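Local coordinates for protein monooxygenase (Agrobacterium tumefaciens, PDB 2I7G) that probably catalyses a flavin-dependent oxidation, as a member of the luciferase-like monooxygenase family built on a TIM barrel, at residues L26-P34 with F66-V77; E53-L63 with H341-G352. One frame throughout, in Å; residues are numbered along the deposited sequence.

In the fold
Interaction 1 joins two neighbouring strands of the TIM barrel, and interaction 2 joins two of the helices outside it. Interaction 1 pairs strand 23-28 with strand 65-68 and continues into the loops beyond their C-terminal ends. Interaction 2 packs helix 40-60, the crossover between those strands, against the C-terminal helix 341-363. In sequence the segments alternate: 26-34, 53-63, 66-77, 341-352. The two centres lie about 17 Å apart, yet the layers touch, for L26 and F66 lie beneath the helices, with L26 CD1 3.6 Å from I348 CG1. First and last parts of the chain thus meet around one beta-alpha-beta unit.

Interaction 1: L26-P34 with F66-V77; sequences LYTFADVNP and FGLGEHHRPDYV
L26 and G67 are joined through the backbone: G67 N donates to L26 O at 2.8 Å, T28 N to G67 O, and G69 N to T28 O, the pattern of adjacent parallel strands in a beta/alpha barrel. Beyond the strands the two loops stay hydrogen-bonded, V77 N to A30 O and V32 N to D75 O, the latter at 2.9 Å. Water 1 bridges F29 O and G69 O. Within 66-77 a salt bridge braces the loop that offers D75 O: R73 grips the D75 carboxylate side-on with NE and NH2, one nitrogen to each oxygen, holding it in the guanidinium plane.

Aromatic contacts fill the space between the loops. H71 NE2 stands over the centre of the F29 ring, 3.2 Å above its plane, with the two rings inclined at 48°. F29 also turns an edge toward the face of Y76 in an offset edge-to-face pair, their planes 79° apart, and F29 CB lies 3.5 Å from Y76 CE1. The D31 carboxylate lies alongside Y76 at the ring edge, while R281 binds it in a salt bridge.

Among apolar groups, L26 CB sits over one face of F66, a CH-pi contact 4.2 Å from the ring centroid, and T28 CG2 meets the same ring at its edge. A30 CB packs on V77 CG1, 3.6 Å away.

Farther out, E70 forms a salt bridge with R111 of the second subunit. Helix 40-60 covers T28 and F66, strand 329-333 flanks Y27 and F29, and helix 81-89 packs on L68.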
loop_
_atom_site.group_PDB
_atom_site.type_symbol
_atom_site.label_atom_id
_atom_site.label_comp_id
_atom_site.label_asym_id
_atom_site.label_seq_id
_atom_site.Cartn_x
_atom_site.Cartn_y
_atom_site.Cartn_z
ATOM N N LEU B 26 -18.003 5.480 -8.272
ATOM C CA LEU B 26 -17.113 5.637 -9.437
ATOM C C LEU B 26 -16.046 4.561 -9.349
ATOM O O LEU B 26 -15.718 4.111 -8.239
ATOM C CB LEU B 26 -16.361 6.971 -9.400
ATOM C CG LEU B 26 -17.214 8.216 -9.723
ATOM C CD1 LEU B 26 -16.591 9.517 -9.172
ATOM C CD2 LEU B 26 -17.462 8.267 -11.224
ATOM N N TYR B 27 -15.528 4.156 -10.500
ATOM C CA TYR B 27 -14.258 3.376 -10.514
ATOM C C TYR B 27 -13.389 3.784 -11.681
ATOM O O TYR B 27 -13.910 4.301 -12.675
ATOM C CB TYR B 27 -14.479 1.868 -10.424
ATOM C CG TYR B 27 -15.071 1.189 -11.642
ATOM C CD1 TYR B 27 -14.311 0.270 -12.384
ATOM C CD2 TYR B 27 -16.388 1.447 -12.047
ATOM C CE1 TYR B 27 -14.858 -0.382 -13.486
ATOM C CE2 TYR B 27 -16.937 0.814 -13.176
ATOM C CZ TYR B 27 -16.155 -0.088 -13.889
ATOM O OH TYR B 27 -16.697 -0.723 -14.985
ATOM N N THR B 28 -12.079 3.547 -11.591
ATOM C CA THR B 28 -11.179 3.887 -12.702
ATOM C C THR B 28 -9.971 2.957 -12.618
ATOM O O THR B 28 -9.696 2.374 -11.534
ATOM C CB THR B 28 -10.775 5.394 -12.698
ATOM O OG1 THR B 28 -9.895 5.710 -13.803
ATOM C CG2 THR B 28 -10.052 5.758 -11.397
ATOM N N PHE B 29 -9.257 2.881 -13.744
ATOM C CA PHE B 29 -8.013 2.158 -13.851
ATOM C C PHE B 29 -6.810 3.098 -13.825
ATOM O O PHE B 29 -5.648 2.614 -13.796
ATOM C CB PHE B 29 -7.984 1.321 -15.150
ATOM C CG PHE B 29 -9.088 0.285 -15.243
ATOM C CD1 PHE B 29 -9.752 -0.164 -14.099
ATOM C CD2 PHE B 29 -9.448 -0.248 -16.484
ATOM C CE1 PHE B 29 -10.752 -1.150 -14.172
ATOM C CE2 PHE B 29 -10.441 -1.205 -16.591
ATOM C CZ PHE B 29 -11.121 -1.663 -15.437
ATOM N N ALA B 30 -7.095 4.416 -13.840
ATOM C CA ALA B 30 -6.066 5.451 -13.778
ATOM C C ALA B 30 -5.119 5.296 -14.976
ATOM O O ALA B 30 -3.903 5.110 -14.830
ATOM C CB ALA B 30 -5.302 5.372 -12.438
ATOM N N ASP B 31 -5.711 5.392 -16.164
ATOM C CA ASP B 31 -5.008 5.414 -17.463
ATOM C C ASP B 31 -4.030 6.582 -17.522
ATOM O O ASP B 31 -4.312 7.675 -17.031
ATOM C CB ASP B 31 -6.053 5.577 -18.587
ATOM C CG ASP B 31 -7.269 4.624 -18.426
ATOM O OD1 ASP B 31 -7.696 4.035 -19.441
ATOM O OD2 ASP B 31 -7.794 4.433 -17.301
ATOM N N VAL B 32 -2.890 6.334 -18.151
ATOM C CA VAL B 32 -1.922 7.356 -18.487
ATOM C C VAL B 32 -1.558 7.299 -19.986
ATOM O O VAL B 32 -1.815 6.303 -20.695
ATOM C CB VAL B 32 -0.626 7.252 -17.613
ATOM C CG1 VAL B 32 -0.994 7.438 -16.117
ATOM C CG2 VAL B 32 0.098 5.906 -17.822
ATOM N N ASN B 33 -0.950 8.378 -20.447
ATOM C CA ASN B 33 -0.359 8.395 -21.766
ATOM C C ASN B 33 0.826 7.431 -21.795
ATOM O O ASN B 33 1.783 7.609 -21.038
ATOM C CB ASN B 33 0.087 9.798 -22.135
ATOM C CG ASN B 33 0.457 9.905 -23.608
ATOM O OD1 ASN B 33 0.803 8.902 -24.245
ATOM N ND2 ASN B 33 0.380 11.107 -24.155
ATOM N N PRO B 34 0.758 6.402 -22.659
ATOM C CA PRO B 34 1.841 5.442 -22.736
ATOM C C PRO B 34 3.060 6.068 -23.438
ATOM O O PRO B 34 4.132 5.495 -23.382
ATOM C CB PRO B 34 1.249 4.326 -23.606
ATOM C CG PRO B 34 0.265 5.023 -24.500
ATOM C CD PRO B 34 -0.311 6.131 -23.647
ATOM N N PHE B 66 -15.711 4.609 -4.177
ATOM C CA PHE B 66 -14.745 4.820 -5.247
ATOM C C PHE B 66 -13.836 3.587 -5.359
ATOM O O PHE B 66 -13.237 3.143 -4.336
ATOM C CB PHE B 66 -13.920 6.100 -4.953
ATOM C CG PHE B 66 -13.275 6.730 -6.193
ATOM C CD1 PHE B 66 -13.718 7.985 -6.650
ATOM C CD2 PHE B 66 -12.270 6.071 -6.879
ATOM C CE1 PHE B 66 -13.157 8.588 -7.782
ATOM C CE2 PHE B 66 -11.679 6.637 -8.040
ATOM C CZ PHE B 66 -12.137 7.914 -8.497
ATOM N N GLY B 67 -13.748 3.057 -6.578
ATOM C CA GLY B 67 -12.907 1.866 -6.875
ATOM C C GLY B 67 -11.699 2.130 -7.754
ATOM O O GLY B 67 -11.765 2.951 -8.692
ATOM N N LEU B 68 -10.593 1.412 -7.495
ATOM C CA LEU B 68 -9.392 1.526 -8.345
ATOM C C LEU B 68 -9.005 0.102 -8.772
ATOM O O LEU B 68 -8.935 -0.823 -7.913
ATOM C CB LEU B 68 -8.214 2.090 -7.572
ATOM C CG LEU B 68 -8.428 3.449 -6.933
ATOM C CD1 LEU B 68 -7.120 3.847 -6.243
ATOM C CD2 LEU B 68 -8.751 4.532 -7.995
ATOM N N GLY B 69 -8.804 -0.071 -10.075
ATOM C CA GLY B 69 -8.466 -1.389 -10.622
ATOM C C GLY B 69 -6.979 -1.617 -10.749
ATOM O O GLY B 69 -6.192 -0.674 -10.894
ATOM N N GLU B 70 -6.592 -2.890 -10.656
ATOM C CA GLU B 70 -5.184 -3.296 -10.770
ATOM C C GLU B 70 -4.856 -3.656 -12.215
ATOM O O GLU B 70 -5.514 -4.514 -12.799
ATOM C CB GLU B 70 -4.973 -4.562 -9.920
ATOM C CG GLU B 70 -3.540 -5.143 -9.983
ATOM C CD GLU B 70 -3.388 -6.502 -9.281
ATOM O OE1 GLU B 70 -4.353 -6.975 -8.604
ATOM O OE2 GLU B 70 -2.295 -7.088 -9.442
ATOM N N HIS B 71 -3.827 -3.027 -12.768
ATOM C CA HIS B 71 -3.273 -3.377 -14.099
ATOM C C HIS B 71 -1.747 -3.371 -14.104
ATOM O O HIS B 71 -1.139 -2.761 -13.227
ATOM C CB HIS B 71 -3.812 -2.436 -15.181
ATOM C CG HIS B 71 -5.283 -2.617 -15.407
ATOM N ND1 HIS B 71 -5.800 -3.426 -16.409
ATOM C CD2 HIS B 71 -6.343 -2.154 -14.709
ATOM C CE1 HIS B 71 -7.121 -3.444 -16.308
ATOM N NE2 HIS B 71 -7.476 -2.676 -15.292
ATOM N N HIS B 72 -1.142 -4.072 -15.091
ATOM C CA HIS B 72 0.309 -4.242 -15.184
ATOM C C HIS B 72 0.769 -3.916 -16.609
ATOM O O HIS B 72 1.218 -4.797 -17.365
ATOM C CB HIS B 72 0.689 -5.668 -14.749
ATOM C CG HIS B 72 0.354 -5.930 -13.319
ATOM N ND1 HIS B 72 1.222 -5.628 -12.291
ATOM C CD2 HIS B 72 -0.770 -6.417 -12.733
ATOM C CE1 HIS B 72 0.660 -5.940 -11.136
ATOM N NE2 HIS B 72 -0.560 -6.402 -11.376
ATOM N N ARG B 73 0.657 -2.640 -16.973
ATOM C CA ARG B 73 0.906 -2.207 -18.354
ATOM C C ARG B 73 1.354 -0.751 -18.353
ATOM O O ARG B 73 1.001 0.004 -17.441
ATOM C CB ARG B 73 -0.386 -2.335 -19.155
ATOM C CG ARG B 73 -0.560 -3.674 -19.759
ATOM C CD ARG B 73 -1.897 -3.818 -20.437
ATOM N NE ARG B 73 -2.360 -2.609 -21.117
ATOM C CZ ARG B 73 -3.156 -2.645 -22.173
ATOM N NH1 ARG B 73 -3.523 -3.824 -22.665
ATOM N NH2 ARG B 73 -3.583 -1.520 -22.739
ATOM N N PRO B 74 2.125 -0.343 -19.369
ATOM C CA PRO B 74 2.619 1.032 -19.338
ATOM C C PRO B 74 1.515 2.074 -19.378
ATOM O O PRO B 74 1.755 3.198 -18.978
ATOM C CB PRO B 74 3.530 1.138 -20.597
ATOM C CG PRO B 74 3.185 -0.037 -21.442
ATOM C CD PRO B 74 2.610 -1.108 -20.540
ATOM N N ASP B 75 0.307 1.726 -19.833
ATOM C CA ASP B 75 -0.718 2.746 -19.919
ATOM C C ASP B 75 -1.644 2.831 -18.697
ATOM O O ASP B 75 -2.707 3.474 -18.780
ATOM C CB ASP B 75 -1.538 2.607 -21.198
ATOM C CG ASP B 75 -2.137 1.216 -21.384
ATOM O OD1 ASP B 75 -1.687 0.253 -20.758
ATOM O OD2 ASP B 75 -3.042 1.078 -22.234
ATOM N N TYR B 76 -1.243 2.223 -17.577
ATOM C CA TYR B 76 -2.029 2.342 -16.325
ATOM C C TYR B 76 -1.056 2.547 -15.174
ATOM O O TYR B 76 0.011 1.918 -15.147
ATOM C CB TYR B 76 -2.783 1.071 -16.037
ATOM C CG TYR B 76 -3.866 0.759 -17.039
ATOM C CD1 TYR B 76 -5.031 1.533 -17.109
ATOM C CD2 TYR B 76 -3.742 -0.346 -17.883
ATOM C CE1 TYR B 76 -6.048 1.238 -18.044
ATOM C CE2 TYR B 76 -4.759 -0.662 -18.815
ATOM C CZ TYR B 76 -5.898 0.125 -18.871
ATOM O OH TYR B 76 -6.906 -0.197 -19.777
ATOM N N VAL B 77 -1.387 3.462 -14.275
ATOM C CA VAL B 77 -0.471 3.769 -13.187
ATOM C C VAL B 77 -0.763 2.949 -11.910
ATOM O O VAL B 77 0.088 2.897 -11.015
ATOM C CB VAL B 77 -0.441 5.307 -12.911
ATOM C CG1 VAL B 77 -1.749 5.825 -12.348
ATOM C CG2 VAL B 77 0.689 5.700 -11.932
HETATM O O HOH W 1 -5.000 0.170 -13.268
HETATM O O HOH W 2 -5.116 3.141 -20.836
#

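Interaction 2: E53-L63 with H341-G352; sequences EEIELADQVGL and HDQIMRGIELYG
Two neighbouring outer helices of the TIM barrel, 40-60 and 341-363, run nearly parallel here, their short segments crossing at -17° with axes 9.2 Å apart. Polar contacts gather at one end. H341 NE2 donates to E53 OE1 at 2.8 Å; the nitrogen meets the oxygen nearly along its C-O bond, while OE1 lies 23° out of the imidazole plane. Water 3 joins H341 ND1 to E54 OE1, which also takes a salt bridge from R47. As a knob, E54 enters the hole formed by H341, I344, M345 and I348, its CB 3.6 Å from I348 CD1.

Selenomethionine M345, bent at chi2 and chi3, brings its CE to 3.7 Å from L57 CD2. That same leucine methyl also packs on I348 CG2. At the other end, G352 CA lies 3.7 Å from V61 CG2, and water 4 donates to both V61 O and G352 O. A Schellman motif at G62 ends helix 40-60 and turns the chain so that L63 CD2 sits squarely over the Y351 ring, 3.9 Å from its centroid.

Beneath the helices lies the barrel sheet: I348 and L63 rest on L26 of strand 23-28, A58 on F66 of strand 65-68, and Y351 on I260 of strand 252-260.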
loop_
_atom_site.group_PDB
_atom_site.type_symbol
_atom_site.label_atom_id
_atom_site.label_comp_id
_atom_site.label_asym_id
_atom_site.label_seq_id
_atom_site.Cartn_x
_atom_site.Cartn_y
_atom_site.Cartn_z
ATOM N N GLU B 53 -7.392 14.017 -6.488
ATOM C CA GLU B 53 -8.373 15.098 -6.618
ATOM C C GLU B 53 -9.769 14.557 -6.986
ATOM O O GLU B 53 -10.764 15.047 -6.451
ATOM C CB GLU B 53 -7.919 16.131 -7.632
ATOM C CG GLU B 53 -6.712 16.970 -7.148
ATOM C CD GLU B 53 -6.265 17.979 -8.214
ATOM O OE1 GLU B 53 -6.907 18.026 -9.308
ATOM O OE2 GLU B 53 -5.303 18.753 -7.945
ATOM N N GLU B 54 -9.823 13.577 -7.890
ATOM C CA GLU B 54 -11.094 12.906 -8.253
ATOM C C GLU B 54 -11.740 12.316 -7.007
ATOM O O GLU B 54 -12.939 12.483 -6.812
ATOM C CB GLU B 54 -10.919 11.737 -9.254
ATOM C CG GLU B 54 -10.368 12.126 -10.624
ATOM C CD GLU B 54 -10.063 10.876 -11.507
ATOM O OE1 GLU B 54 -9.009 10.887 -12.189
ATOM O OE2 GLU B 54 -10.883 9.904 -11.486
ATOM N N ILE B 55 -10.958 11.551 -6.239
ATOM C CA ILE B 55 -11.506 10.816 -5.067
ATOM C C ILE B 55 -11.966 11.809 -4.001
ATOM O O ILE B 55 -13.054 11.662 -3.421
ATOM C CB ILE B 55 -10.461 9.815 -4.494
ATOM C CG1 ILE B 55 -10.128 8.776 -5.562
ATOM C CG2 ILE B 55 -11.049 9.082 -3.275
ATOM C CD1 ILE B 55 -8.841 7.933 -5.261
ATOM N N GLU B 56 -11.169 12.843 -3.750
ATOM C CA GLU B 56 -11.549 13.833 -2.754
ATOM C C GLU B 56 -12.845 14.557 -3.152
ATOM O O GLU B 56 -13.720 14.778 -2.302
ATOM C CB GLU B 56 -10.432 14.840 -2.520
ATOM C CG GLU B 56 -9.148 14.270 -1.905
ATOM C CD GLU B 56 -7.937 15.093 -2.315
ATOM O OE1 GLU B 56 -8.140 16.225 -2.808
ATOM O OE2 GLU B 56 -6.789 14.615 -2.172
ATOM N N LEU B 57 -12.975 14.893 -4.436
ATOM C CA LEU B 57 -14.188 15.547 -4.903
ATOM C C LEU B 57 -15.386 14.629 -4.737
ATOM O O LEU B 57 -16.421 15.072 -4.256
ATOM C CB LEU B 57 -14.058 16.009 -6.361
ATOM C CG LEU B 57 -15.327 16.736 -6.860
ATOM C CD1 LEU B 57 -15.633 17.966 -5.993
ATOM C CD2 LEU B 57 -15.162 17.117 -8.341
ATOM N N ALA B 58 -15.232 13.366 -5.150
ATOM C CA ALA B 58 -16.295 12.360 -5.023
ATOM C C ALA B 58 -16.757 12.252 -3.580
ATOM O O ALA B 58 -17.960 12.217 -3.302
ATOM C CB ALA B 58 -15.818 11.005 -5.531
ATOM N N ASP B 59 -15.801 12.243 -2.651
ATOM C CA ASP B 59 -16.115 12.250 -1.215
ATOM C C ASP B 59 -16.932 13.493 -0.830
ATOM O O ASP B 59 -17.981 13.410 -0.153
ATOM C CB ASP B 59 -14.777 12.204 -0.440
ATOM C CG ASP B 59 -14.978 12.122 1.062
ATOM O OD1 ASP B 59 -15.703 11.182 1.486
ATOM O OD2 ASP B 59 -14.404 12.970 1.798
ATOM N N GLN B 60 -16.420 14.647 -1.229
ATOM C CA GLN B 60 -17.024 15.953 -0.911
ATOM C C GLN B 60 -18.453 16.104 -1.434
ATOM O O GLN B 60 -19.316 16.673 -0.729
ATOM C CB GLN B 60 -16.144 17.104 -1.418
ATOM C CG GLN B 60 -14.843 17.276 -0.604
ATOM C CD GLN B 60 -13.724 18.033 -1.369
ATOM O OE1 GLN B 60 -13.892 18.431 -2.535
ATOM N NE2 GLN B 60 -12.574 18.212 -0.711
ATOM N N VAL B 61 -18.723 15.562 -2.618
ATOM C CA VAL B 61 -20.056 15.708 -3.191
ATOM C C VAL B 61 -20.979 14.569 -2.794
ATOM O O VAL B 61 -22.099 14.490 -3.286
ATOM C CB VAL B 61 -20.032 15.847 -4.712
ATOM C CG1 VAL B 61 -19.216 17.100 -5.111
ATOM C CG2 VAL B 61 -19.487 14.540 -5.406
ATOM N N GLY B 62 -20.508 13.685 -1.926
ATOM C CA GLY B 62 -21.377 12.686 -1.311
ATOM C C GLY B 62 -21.601 11.391 -2.085
ATOM O O GLY B 62 -22.577 10.676 -1.811
ATOM N N LEU B 63 -20.708 11.067 -3.018
ATOM C CA LEU B 63 -20.746 9.755 -3.675
ATOM C C LEU B 63 -20.310 8.661 -2.677
ATOM O O LEU B 63 -19.545 8.921 -1.717
ATOM C CB LEU B 63 -19.896 9.743 -4.938
ATOM C CG LEU B 63 -20.572 10.622 -6.019
ATOM C CD1 LEU B 63 -19.502 10.806 -7.139
ATOM C CD2 LEU B 63 -21.913 10.002 -6.525
ATOM N N HIS B 341 -8.678 15.976 -17.446
ATOM C CA HIS B 341 -8.986 16.049 -16.005
ATOM C C HIS B 341 -10.157 16.999 -15.663
ATOM O O HIS B 341 -11.029 16.657 -14.859
ATOM C CB HIS B 341 -7.721 16.478 -15.246
ATOM C CG HIS B 341 -7.903 16.498 -13.762
ATOM N ND1 HIS B 341 -8.351 15.403 -13.060
ATOM C CD2 HIS B 341 -7.750 17.492 -12.855
ATOM C CE1 HIS B 341 -8.413 15.699 -11.773
ATOM N NE2 HIS B 341 -8.059 16.965 -11.625
ATOM N N ASP B 342 -10.182 18.170 -16.305
ATOM C CA ASP B 342 -11.236 19.173 -16.048
ATOM C C ASP B 342 -12.631 18.591 -16.328
ATOM O O ASP B 342 -13.570 18.780 -15.545
ATOM C CB ASP B 342 -10.994 20.499 -16.819
ATOM C CG ASP B 342 -11.085 20.352 -18.338
ATOM O OD1 ASP B 342 -10.627 19.337 -18.900
ATOM O OD2 ASP B 342 -11.626 21.277 -18.985
ATOM N N GLN B 343 -12.738 17.869 -17.437
ATOM C CA GLN B 343 -13.993 17.244 -17.847
ATOM C C GLN B 343 -14.418 16.156 -16.855
ATOM O O GLN B 343 -15.607 16.060 -16.511
ATOM C CB GLN B 343 -13.904 16.706 -19.289
ATOM C CG GLN B 343 -13.725 17.855 -20.295
ATOM C CD GLN B 343 -13.563 17.376 -21.728
ATOM O OE1 GLN B 343 -13.507 16.172 -22.011
ATOM N NE2 GLN B 343 -13.498 18.348 -22.660
ATOM N N ILE B 344 -13.471 15.333 -16.392
ATOM C CA ILE B 344 -13.804 14.334 -15.359
ATOM C C ILE B 344 -14.274 15.029 -14.069
ATOM O O ILE B 344 -15.290 14.650 -13.482
ATOM C CB ILE B 344 -12.614 13.389 -15.061
ATOM C CG1 ILE B 344 -12.223 12.621 -16.336
ATOM C CG2 ILE B 344 -12.954 12.432 -13.888
ATOM C CD1 ILE B 344 -10.833 12.041 -16.256
HETATM N N MSE B 345 -13.539 16.050 -13.642
HETATM C CA MSE B 345 -13.903 16.783 -12.412
HETATM C C MSE B 345 -15.338 17.353 -12.498
HETATM O O MSE B 345 -16.122 17.193 -11.542
HETATM C CB MSE B 345 -12.863 17.858 -12.103
HETATM C CG MSE B 345 -11.510 17.289 -11.696
HETATM SE SE MSE B 345 -11.540 16.253 -10.012
HETATM C CE MSE B 345 -11.550 17.769 -8.804
ATOM N N ARG B 346 -15.689 17.933 -13.652
ATOM C CA ARG B 346 -17.048 18.462 -13.868
ATOM C C ARG B 346 -18.051 17.301 -13.800
ATOM O O ARG B 346 -19.115 17.447 -13.189
ATOM C CB ARG B 346 -17.149 19.191 -15.208
ATOM C CG ARG B 346 -18.541 19.778 -15.494
ATOM C CD ARG B 346 -19.038 20.705 -14.360
ATOM N NE ARG B 346 -20.341 21.311 -14.660
ATOM C CZ ARG B 346 -21.115 21.912 -13.753
ATOM N NH1 ARG B 346 -20.728 21.970 -12.468
ATOM N NH2 ARG B 346 -22.285 22.439 -14.112
ATOM N N GLY B 347 -17.701 16.164 -14.410
ATOM C CA GLY B 347 -18.586 14.978 -14.427
ATOM C C GLY B 347 -18.834 14.475 -13.013
ATOM O O GLY B 347 -19.966 14.115 -12.646
ATOM N N ILE B 348 -17.784 14.479 -12.194
ATOM C CA ILE B 348 -17.917 14.007 -10.810
ATOM C C ILE B 348 -18.830 14.951 -10.014
ATOM O O ILE B 348 -19.742 14.511 -9.258
ATOM C CB ILE B 348 -16.553 13.880 -10.127
ATOM C CG1 ILE B 348 -15.789 12.651 -10.684
ATOM C CG2 ILE B 348 -16.726 13.655 -8.614
ATOM C CD1 ILE B 348 -14.290 12.653 -10.300
ATOM N N GLU B 349 -18.593 16.253 -10.168
ATOM C CA GLU B 349 -19.463 17.254 -9.553
ATOM C C GLU B 349 -20.928 17.047 -9.942
ATOM O O GLU B 349 -21.797 16.985 -9.071
ATOM C CB GLU B 349 -19.009 18.679 -9.897
ATOM C CG GLU B 349 -20.015 19.733 -9.432
ATOM C CD GLU B 349 -19.400 20.868 -8.609
ATOM O OE1 GLU B 349 -18.640 20.592 -7.646
ATOM O OE2 GLU B 349 -19.723 22.040 -8.898
ATOM N N LEU B 350 -21.197 16.925 -11.241
ATOM C CA LEU B 350 -22.582 16.696 -11.716
ATOM C C LEU B 350 -23.163 15.380 -11.210
ATOM O O LEU B 350 -24.352 15.299 -10.851
ATOM C CB LEU B 350 -22.648 16.771 -13.240
ATOM C CG LEU B 350 -22.422 18.174 -13.817
ATOM C CD1 LEU B 350 -22.293 18.017 -15.325
ATOM C CD2 LEU B 350 -23.552 19.182 -13.433
ATOM N N TYR B 351 -22.324 14.343 -11.183
ATOM C CA TYR B 351 -22.724 13.033 -10.649
ATOM C C TYR B 351 -23.211 13.160 -9.179
ATOM O O TYR B 351 -24.336 12.734 -8.843
ATOM C CB TYR B 351 -21.540 12.063 -10.807
ATOM C CG TYR B 351 -21.824 10.597 -10.561
ATOM C CD1 TYR B 351 -23.139 10.094 -10.492
ATOM C CD2 TYR B 351 -20.751 9.704 -10.393
ATOM C CE1 TYR B 351 -23.370 8.705 -10.262
ATOM C CE2 TYR B 351 -20.975 8.319 -10.192
ATOM C CZ TYR B 351 -22.273 7.840 -10.121
ATOM O OH TYR B 351 -22.480 6.492 -9.929
ATOM N N GLY B 352 -22.406 13.778 -8.315
ATOM C CA GLY B 352 -22.763 13.869 -6.888
ATOM C C GLY B 352 -23.870 14.864 -6.609
ATOM O O GLY B 352 -24.723 14.629 -5.735
HETATM O O HOH W 3 -8.880 12.849 -13.943
HETATM O O HOH W 4 -24.109 12.705 -3.799
#